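PDB 3VTH: hydrogenase maturation factor from Thermoanaerobacter tengcongensis, which probably transfers the carbamoyl group of carbamoyl phosphate, at the expense of ATP, to the C-terminal cysteine of HypE during [NiFe]-hydrogenase maturation. Local coordinates for residues Y538-N544 against N590-S595; K550-L556 against E577-I581; F558-N562 against P649-L653. One frame throughout, in Å; residues are numbered along the deposited sequence.

All three contacts lie within the second subdomain of the Kae1-like carbamoyltransferase domain. Contact 1 pairs strands 530-542 and 591-594; contact 2 is nested in the helical excursion between them; contact 3 reaches from it to helix 649-662. Helix 551-559 serves both contacts 2 and 3, their centres about 13 Å apart. Centres of contacts 1 and 2 lie about 11 Å apart, joined by a probable hydrogen bond, Arg553 NH2 to Pro542 O (3.1 Å). Contact 1 touches contact 3 (centres about 13 Å apart) where Pro540 CD packs 3.5 Å from Phe560 CE2 and Lys539 CD 3.7 Å from Phe558 O. Val594 and Phe558 side chains each lie about 10 Å from the bound nucleotide analogue AP2.

Contact 1: Y538-N544 against N590-S595; sequences YKPLPGN and NTAYVS
This contact is an antiparallel strand pair in the mixed sheet of the Kae1-like domain, with 539-542 alongside 591-594 at an axis angle of 144° and a closest approach of 4.4 Å. Both backbones are extended. Lys539 and Val594 form a hydrogen-bonded pair (Lys539 N to Val594 O 3.1 Å, Val594 N to Lys539 O 2.9 Å), as do Leu541 and Ala592 (Leu541 N to Ala592 O 2.6 Å, Ala592 N to Leu541 O 3.1 Å). Pro540 and Pro542, which have no NH, occupy the non-hydrogen-bonded positions opposite Tyr593 and Thr591. Gly543, at phi 99°, adds a last bond from its N to Asn590 O (2.9 Å). On one face Pro540 CB meets Tyr593 CE1 at 3.8 Å; on the other Leu541 (t) places CB 3.9 Å from Val594 CG1, beside helix 551-559. The backbones of Tyr593 and Ser595 also bond to Val517; the arrangement is a twisted antiparallel pair in the mixed sheet of a subdomain of the actin-like ATPase (ASKHA) clan.

Contact 2: K550-L556 against E577-I581; sequences KIYRTAL and ELDII
Ile581, Leu556 and Glu577 have the most surface buried where helix 551-559 packs beside helix 575-587. The short segments 551-556 and 577-581 cross at -52°, with their axes 11.4 Å apart at closest approach; the nearest CA atoms, those of Arg553 and Ile581, are 7.6 Å apart. This wide spacing is bridged by long side chains. Ile581 (m, t) directs its CB toward the other helix, and its CD1 touches both Leu556 CD1 (3.9 Å) and Arg553 CG (3.8 Å), while its CG1 lies over one face of the Arg553 guanidinium. Leu556 (m, t) also points toward the partner helix and brings CD2 to 3.9 Å from Leu578 CD1; Phe569 and Val570 of helix 567-572 touch it as well.

One turn before Ile581, Glu577 extends in a t, t conformation to the polar end of the contact. Its OE2 accepts a very short hydrogen bond of 2.5 Å from Tyr552 OH, at the edge of a ring carried on a p rotamer. Lys550 NZ donates to the same Tyr552 OH at 3.2 Å. A water links Glu577 OE2 (2.5 Å, water donating) to Arg553 NH1 (2.7 Å, water accepting). Arg553 NH1 and Glu577 OE2 are 4.4 Å apart, beyond a salt bridge, so the water spans the gap; Arg553 NH2 meanwhile reaches Pro542 O on the adjoining strand. Apolar packing flanked by a direct Tyr-Glu hydrogen bond and a water bridge joins two helices of the mainly helical connection between strands 530-542 and 591-594 of the Kae1-like domain.

Contact 3: F558-N562 against P649-L653; sequences FIFDN and PELIL
In the Kae1-like, actin-ATPase-related fold, the 558-562 segment, late in helix 551-559 and the turn after it, packs on 649-653, early in helix 649-662. The nearest CA atoms, those of Phe558 and Glu650, are 6.1 Å apart. Phe558 (chi1 -88°) is one projection: its CB points toward the other segment, and the side chain settles against Pro649 and Leu653, with CE1 3.8 Å from Pro649 CG and CB 3.5 Å from Leu653 CD1. Pro649 and Leu653, one helical turn apart and joined by Leu653 N to Pro649 O at 3.0 Å, thus form the two walls of a shallow hollow. Leu653 (m, t) also bears on Ile559, its CD1 4.2 Å from Ile559 CG2. Arg599, Val604 and Leu607 of helix 597-607 add to the packing around Phe558 and Leu653.

Beyond Phe558 the chain turns, Asn562 N bonding to Ile559 O at 2.9 Å. Glu650 (chi1 t, chi2 m), the other projection and the more covered, folds into the space beside this turn; its OE2 makes a salt bridge with Arg654 and a hydrogen bond with Tyr566, while its CG methylene lies against the backbone of 558-559, with Glu650 CG 3.4 Å from Phe558 O.

Contact 1: Y538-N544 against N590-S595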
loop_
_atom_site.group_PDB
_atom_site.type_symbol
_atom_site.label_atom_id
_atom_site.label_comp_id
_atom_site.label_asym_id
_atom_site.label_seq_id
_atom_site.Cartn_x
_atom_site.Cartn_y
_atom_site.Cartn_z
ATOM N N TYR A 538 -0.426 9.959 30.719
ATOM C CA TYR A 538 0.892 10.324 30.177
ATOM C C TYR A 538 2.056 9.731 30.974
ATOM O O TYR A 538 2.073 9.845 32.194
ATOM C CB TYR A 538 1.041 11.847 30.161
ATOM C CG TYR A 538 0.274 12.507 29.050
ATOM C CD1 TYR A 538 0.492 12.136 27.726
ATOM C CD2 TYR A 538 -0.651 13.520 29.314
ATOM C CE1 TYR A 538 -0.204 12.740 26.683
ATOM C CE2 TYR A 538 -1.345 14.136 28.279
ATOM C CZ TYR A 538 -1.108 13.724 26.961
ATOM O OH TYR A 538 -1.761 14.304 25.907
ATOM N N LYS A 539 3.009 9.107 30.275
ATOM C CA LYS A 539 4.228 8.591 30.892
ATOM C C LYS A 539 5.425 9.277 30.266
ATOM O O LYS A 539 5.415 9.563 29.052
ATOM C CB LYS A 539 4.355 7.068 30.685
ATOM C CG LYS A 539 3.191 6.250 31.246
ATOM C CD LYS A 539 3.173 6.343 32.789
ATOM C CE LYS A 539 1.928 5.686 33.367
ATOM N NZ LYS A 539 1.764 5.977 34.830
ATOM N N PRO A 540 6.473 9.524 31.074
ATOM C CA PRO A 540 7.675 10.169 30.551
ATOM C C PRO A 540 8.454 9.198 29.660
ATOM O O PRO A 540 8.517 7.996 29.948
ATOM C CB PRO A 540 8.472 10.518 31.818
ATOM C CG PRO A 540 8.074 9.446 32.822
ATOM C CD PRO A 540 6.598 9.171 32.506
ATOM N N LEU A 541 9.023 9.707 28.582
ATOM C CA LEU A 541 9.822 8.889 27.695
ATOM C C LEU A 541 11.184 9.563 27.594
ATOM O O LEU A 541 11.316 10.574 26.918
ATOM C CB LEU A 541 9.150 8.817 26.316
ATOM C CG LEU A 541 9.542 7.670 25.402
ATOM C CD1 LEU A 541 8.737 6.447 25.801
ATOM C CD2 LEU A 541 9.258 8.024 23.939
ATOM N N PRO A 542 12.186 9.033 28.313
ATOM C CA PRO A 542 13.513 9.655 28.371
ATOM C C PRO A 542 14.343 9.326 27.134
ATOM O O PRO A 542 14.460 8.155 26.750
ATOM C CB PRO A 542 14.136 9.019 29.619
ATOM C CG PRO A 542 13.500 7.660 29.679
ATOM C CD PRO A 542 12.090 7.854 29.195
ATOM N N GLY A 543 14.892 10.360 26.507
ATOM C CA GLY A 543 15.754 10.188 25.344
ATOM C C GLY A 543 15.045 10.412 24.025
ATOM O O GLY A 543 15.693 10.742 23.031
ATOM N N ASN A 544 13.724 10.204 24.015
ATOM C CA ASN A 544 12.846 10.524 22.870
ATOM C C ASN A 544 12.944 9.607 21.646
ATOM O O ASN A 544 12.021 8.834 21.365
ATOM C CB ASN A 544 13.007 11.998 22.445
ATOM C CG ASN A 544 12.570 12.964 23.523
ATOM O OD1 ASN A 544 11.742 12.627 24.373
ATOM N ND2 ASN A 544 13.124 14.175 23.495
ATOM N N ASN A 590 15.576 15.950 28.055
ATOM C CA ASN A 590 15.188 15.219 26.834
ATOM C C ASN A 590 14.031 14.242 27.049
ATOM O O ASN A 590 14.070 13.103 26.572
ATOM C CB ASN A 590 16.394 14.464 26.242
ATOM C CG ASN A 590 17.451 15.387 25.687
ATOM O OD1 ASN A 590 17.150 16.461 25.162
ATOM N ND2 ASN A 590 18.705 14.965 25.786
ATOM N N THR A 591 13.013 14.681 27.784
ATOM C CA THR A 591 11.917 13.802 28.162
ATOM C C THR A 591 10.622 14.245 27.491
ATOM O O THR A 591 10.246 15.413 27.572
ATOM C CB THR A 591 11.803 13.759 29.697
ATOM O OG1 THR A 591 12.957 13.083 30.219
ATOM C CG2 THR A 591 10.551 13.024 30.157
ATOM N N ALA A 592 9.970 13.324 26.790
ATOM C CA ALA A 592 8.663 13.597 26.200
ATOM C C ALA A 592 7.616 12.896 27.047
ATOM O O ALA A 592 7.934 11.934 27.747
ATOM C CB ALA A 592 8.602 13.098 24.754
ATOM N N TYR A 593 6.382 13.377 27.015
ATOM C CA TYR A 593 5.297 12.679 27.690
ATOM C C TYR A 593 4.387 12.066 26.656
ATOM O O TYR A 593 4.041 12.725 25.656
ATOM C CB TYR A 593 4.541 13.626 28.618
ATOM C CG TYR A 593 5.377 13.999 29.812
ATOM C CD1 TYR A 593 5.371 13.218 30.965
ATOM C CD2 TYR A 593 6.215 15.115 29.773
ATOM C CE1 TYR A 593 6.163 13.569 32.075
ATOM C CE2 TYR A 593 7.007 15.458 30.860
ATOM C CZ TYR A 593 6.977 14.684 31.997
ATOM O OH TYR A 593 7.765 15.056 33.065
ATOM N N VAL A 594 4.023 10.797 26.873
ATOM C CA VAL A 594 3.363 10.018 25.812
ATOM C C VAL A 594 2.102 9.308 26.268
ATOM O O VAL A 594 2.036 8.753 27.379
ATOM C CB VAL A 594 4.319 8.964 25.159
ATOM C CG1 VAL A 594 5.653 9.596 24.817
ATOM C CG2 VAL A 594 4.537 7.744 26.119
ATOM N N SER A 595 1.104 9.345 25.396
ATOM C CA SER A 595 -0.090 8.492 25.482
ATOM C C SER A 595 -0.016 7.710 24.189
ATOM O O SER A 595 -0.253 8.261 23.112
ATOM C CB SER A 595 -1.369 9.348 25.512
ATOM O OG SER A 595 -2.537 8.588 25.196
#

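Contact 2: K550-L556 against E577-I581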
loop_
_atom_site.group_PDB
_atom_site.type_symbol
_atom_site.label_atom_id
_atom_site.label_comp_id
_atom_site.label_asym_id
_atom_site.label_seq_id
_atom_site.Cartn_x
_atom_site.Cartn_y
_atom_site.Cartn_z
ATOM N N LYS A 550 15.839 1.380 22.024
ATOM C CA LYS A 550 16.186 0.828 23.340
ATOM C C LYS A 550 14.933 0.791 24.224
ATOM O O LYS A 550 14.733 1.656 25.080
ATOM C CB LYS A 550 17.321 1.623 23.992
ATOM C CG LYS A 550 18.661 1.508 23.259
ATOM C CD LYS A 550 19.825 1.753 24.185
ATOM C CE LYS A 550 21.115 1.169 23.618
ATOM N NZ LYS A 550 21.951 0.553 24.700
ATOM N N ILE A 551 14.090 -0.213 23.996
ATOM C CA ILE A 551 12.749 -0.237 24.578
ATOM C C ILE A 551 12.696 -0.482 26.086
ATOM O O ILE A 551 11.666 -0.239 26.705
ATOM C CB ILE A 551 11.780 -1.208 23.841
ATOM C CG1 ILE A 551 12.146 -2.669 24.098
ATOM C CG2 ILE A 551 11.718 -0.881 22.334
ATOM C CD1 ILE A 551 11.110 -3.649 23.538
ATOM N N TYR A 552 13.786 -0.961 26.681
ATOM C CA TYR A 552 13.819 -1.035 28.141
ATOM C C TYR A 552 13.711 0.373 28.752
ATOM O O TYR A 552 13.203 0.526 29.855
ATOM C CB TYR A 552 15.048 -1.797 28.663
ATOM C CG TYR A 552 16.375 -1.162 28.299
ATOM C CD1 TYR A 552 17.008 -1.465 27.088
ATOM C CD2 TYR A 552 17.006 -0.266 29.172
ATOM C CE1 TYR A 552 18.234 -0.882 26.754
ATOM C CE2 TYR A 552 18.228 0.317 28.849
ATOM C CZ TYR A 552 18.835 0.007 27.642
ATOM O OH TYR A 552 20.041 0.588 27.318
ATOM N N ARG A 553 14.156 1.394 28.009
ATOM C CA ARG A 553 13.995 2.796 28.412
ATOM C C ARG A 553 12.534 3.225 28.389
ATOM O O ARG A 553 12.086 4.015 29.224
ATOM C CB ARG A 553 14.802 3.719 27.501
ATOM C CG ARG A 553 16.324 3.518 27.555
ATOM C CD ARG A 553 17.022 4.399 26.519
ATOM N NE ARG A 553 16.818 5.832 26.756
ATOM C CZ ARG A 553 17.743 6.666 27.231
ATOM N NH1 ARG A 553 18.969 6.239 27.520
ATOM N NH2 ARG A 553 17.443 7.945 27.411
ATOM N N THR A 554 11.790 2.707 27.418
ATOM C CA THR A 554 10.362 2.957 27.351
ATOM C C THR A 554 9.687 2.325 28.557
ATOM O O THR A 554 8.857 2.961 29.205
ATOM C CB THR A 554 9.736 2.410 26.046
ATOM O OG1 THR A 554 10.195 3.204 24.953
ATOM C CG2 THR A 554 8.212 2.499 26.103
ATOM N N ALA A 555 10.057 1.083 28.869
ATOM C CA ALA A 555 9.501 0.411 30.044
ATOM C C ALA A 555 9.797 1.183 31.334
ATOM O O ALA A 555 8.924 1.324 32.188
ATOM C CB ALA A 555 10.010 -1.023 30.146
ATOM N N LEU A 556 11.028 1.668 31.486
ATOM C CA LEU A 556 11.391 2.456 32.677
ATOM C C LEU A 556 10.542 3.728 32.809
ATOM O O LEU A 556 10.101 4.101 33.904
ATOM C CB LEU A 556 12.879 2.811 32.655
ATOM C CG LEU A 556 13.822 1.634 32.901
ATOM C CD1 LEU A 556 15.247 2.041 32.635
ATOM C CD2 LEU A 556 13.659 1.106 34.345
ATOM N N GLU A 577 23.724 3.415 33.942
ATOM C CA GLU A 577 22.721 3.816 32.964
ATOM C C GLU A 577 21.335 4.011 33.595
ATOM O O GLU A 577 20.624 4.963 33.253
ATOM C CB GLU A 577 22.656 2.813 31.810
ATOM C CG GLU A 577 21.629 3.160 30.725
ATOM C CD GLU A 577 21.666 2.208 29.536
ATOM O OE1 GLU A 577 22.313 1.136 29.630
ATOM O OE2 GLU A 577 21.049 2.536 28.501
ATOM N N LEU A 578 20.962 3.124 34.518
ATOM C CA LEU A 578 19.683 3.238 35.223
ATOM C C LEU A 578 19.573 4.561 35.994
ATOM O O LEU A 578 18.583 5.279 35.864
ATOM C CB LEU A 578 19.458 2.058 36.179
ATOM C CG LEU A 578 18.195 2.157 37.051
ATOM C CD1 LEU A 578 16.929 2.036 36.182
ATOM C CD2 LEU A 578 18.196 1.107 38.155
ATOM N N ASP A 579 20.591 4.861 36.794
ATOM C CA ASP A 579 20.659 6.104 37.565
ATOM C C ASP A 579 20.426 7.323 36.662
ATOM O O ASP A 579 19.638 8.215 36.987
ATOM C CB ASP A 579 22.029 6.213 38.239
ATOM C CG ASP A 579 22.113 7.374 39.225
ATOM O OD1 ASP A 579 21.356 7.366 40.226
ATOM O OD2 ASP A 579 22.960 8.278 39.010
ATOM N N ILE A 580 21.109 7.337 35.525
ATOM C CA ILE A 580 21.049 8.456 34.600
ATOM C C ILE A 580 19.659 8.605 33.998
ATOM O O ILE A 580 19.102 9.717 33.953
ATOM C CB ILE A 580 22.148 8.324 33.526
ATOM C CG1 ILE A 580 23.520 8.520 34.193
ATOM C CG2 ILE A 580 21.912 9.294 32.368
ATOM C CD1 ILE A 580 24.722 8.190 33.320
ATOM N N ILE A 581 19.088 7.487 33.553
ATOM C CA ILE A 581 17.748 7.497 32.976
ATOM C C ILE A 581 16.736 8.063 33.980
ATOM O O ILE A 581 15.954 8.946 33.635
ATOM C CB ILE A 581 17.307 6.084 32.500
ATOM C CG1 ILE A 581 18.098 5.671 31.256
ATOM C CG2 ILE A 581 15.787 6.038 32.200
ATOM C CD1 ILE A 581 17.993 4.182 30.903
HETATM O O HOH W 1 20.231 4.072 26.643
#

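Contact 3: F558-N562 against P649-L653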
loop_
_atom_site.group_PDB
_atom_site.type_symbol
_atom_site.label_atom_id
_atom_site.label_comp_id
_atom_site.label_asym_id
_atom_site.label_seq_id
_atom_site.Cartn_x
_atom_site.Cartn_y
_atom_site.Cartn_z
ATOM N N PHE A 558 7.487 4.014 31.690
ATOM C CA PHE A 558 6.128 3.594 32.082
ATOM C C PHE A 558 6.029 3.258 33.575
ATOM O O PHE A 558 4.946 3.393 34.174
ATOM C CB PHE A 558 5.639 2.410 31.226
ATOM C CG PHE A 558 4.949 2.824 29.945
ATOM C CD1 PHE A 558 3.616 2.489 29.715
ATOM C CD2 PHE A 558 5.614 3.597 28.994
ATOM C CE1 PHE A 558 2.958 2.884 28.525
ATOM C CE2 PHE A 558 4.973 3.991 27.812
ATOM C CZ PHE A 558 3.631 3.636 27.587
ATOM N N ILE A 559 7.152 2.837 34.166
ATOM C CA ILE A 559 7.167 2.421 35.577
ATOM C C ILE A 559 7.895 3.397 36.505
ATOM O O ILE A 559 8.125 3.070 37.670
ATOM C CB ILE A 559 7.769 0.994 35.757
ATOM C CG1 ILE A 559 9.269 0.962 35.402
ATOM C CG2 ILE A 559 6.944 -0.014 34.962
ATOM C CD1 ILE A 559 10.016 -0.335 35.833
ATOM N N PHE A 560 8.236 4.590 35.999
ATOM C CA PHE A 560 9.141 5.526 36.700
ATOM C C PHE A 560 8.782 5.815 38.162
ATOM O O PHE A 560 9.669 5.952 39.016
ATOM C CB PHE A 560 9.291 6.840 35.917
ATOM C CG PHE A 560 8.179 7.839 36.161
ATOM C CD1 PHE A 560 8.408 8.975 36.942
ATOM C CD2 PHE A 560 6.903 7.637 35.627
ATOM C CE1 PHE A 560 7.383 9.905 37.176
ATOM C CE2 PHE A 560 5.865 8.569 35.855
ATOM C CZ PHE A 560 6.107 9.697 36.621
ATOM N N ASP A 561 7.490 5.914 38.455
ATOM C CA ASP A 561 7.064 6.303 39.809
ATOM C C ASP A 561 6.707 5.108 40.691
ATOM O O ASP A 561 6.097 5.275 41.743
ATOM C CB ASP A 561 5.877 7.274 39.739
ATOM C CG ASP A 561 4.713 6.715 38.943
ATOM O OD1 ASP A 561 4.798 5.558 38.478
ATOM O OD2 ASP A 561 3.712 7.433 38.769
ATOM N N ASN A 562 7.068 3.905 40.246
ATOM C CA ASN A 562 6.800 2.692 41.024
ATOM C C ASN A 562 7.909 1.664 40.792
ATOM O O ASN A 562 7.667 0.462 40.714
ATOM C CB ASN A 562 5.403 2.145 40.674
ATOM C CG ASN A 562 4.959 1.004 41.589
ATOM O OD1 ASN A 562 4.233 0.100 41.163
ATOM N ND2 ASN A 562 5.398 1.038 42.841
ATOM N N PRO A 649 -1.789 2.987 32.202
ATOM C CA PRO A 649 -1.170 1.747 31.757
ATOM C C PRO A 649 -0.268 1.085 32.795
ATOM O O PRO A 649 -0.109 -0.129 32.748
ATOM C CB PRO A 649 -0.363 2.179 30.528
ATOM C CG PRO A 649 -0.134 3.600 30.703
ATOM C CD PRO A 649 -1.361 4.127 31.372
ATOM N N GLU A 650 0.296 1.855 33.728
ATOM C CA GLU A 650 1.184 1.257 34.731
ATOM C C GLU A 650 0.465 0.261 35.659
ATOM O O GLU A 650 1.065 -0.709 36.096
ATOM C CB GLU A 650 1.938 2.318 35.541
ATOM C CG GLU A 650 3.065 1.744 36.431
ATOM C CD GLU A 650 2.591 1.267 37.823
ATOM O OE1 GLU A 650 1.648 1.871 38.383
ATOM O OE2 GLU A 650 3.175 0.290 38.363
ATOM N N LEU A 651 -0.811 0.520 35.962
ATOM C CA LEU A 651 -1.615 -0.396 36.794
ATOM C C LEU A 651 -1.808 -1.775 36.147
ATOM O O LEU A 651 -1.893 -2.805 36.838
ATOM C CB LEU A 651 -2.973 0.245 37.109
ATOM C CG LEU A 651 -2.903 1.562 37.898
ATOM C CD1 LEU A 651 -4.291 2.156 38.120
ATOM C CD2 LEU A 651 -2.179 1.333 39.236
ATOM N N ILE A 652 -1.878 -1.776 34.823
ATOM C CA ILE A 652 -1.956 -2.986 34.026
ATOM C C ILE A 652 -0.574 -3.648 33.983
ATOM O O ILE A 652 -0.465 -4.870 34.130
ATOM C CB ILE A 652 -2.471 -2.661 32.592
ATOM C CG1 ILE A 652 -3.932 -2.209 32.664
ATOM C CG2 ILE A 652 -2.328 -3.868 31.641
ATOM C CD1 ILE A 652 -4.395 -1.447 31.467
ATOM N N LEU A 653 0.479 -2.834 33.819
ATOM C CA LEU A 653 1.855 -3.355 33.840
ATOM C C LEU A 653 2.181 -4.059 35.166
ATOM O O LEU A 653 2.918 -5.037 35.170
ATOM C CB LEU A 653 2.897 -2.265 33.534
ATOM C CG LEU A 653 2.915 -1.644 32.130
ATOM C CD1 LEU A 653 3.977 -0.543 32.061
ATOM C CD2 LEU A 653 3.171 -2.699 31.052
#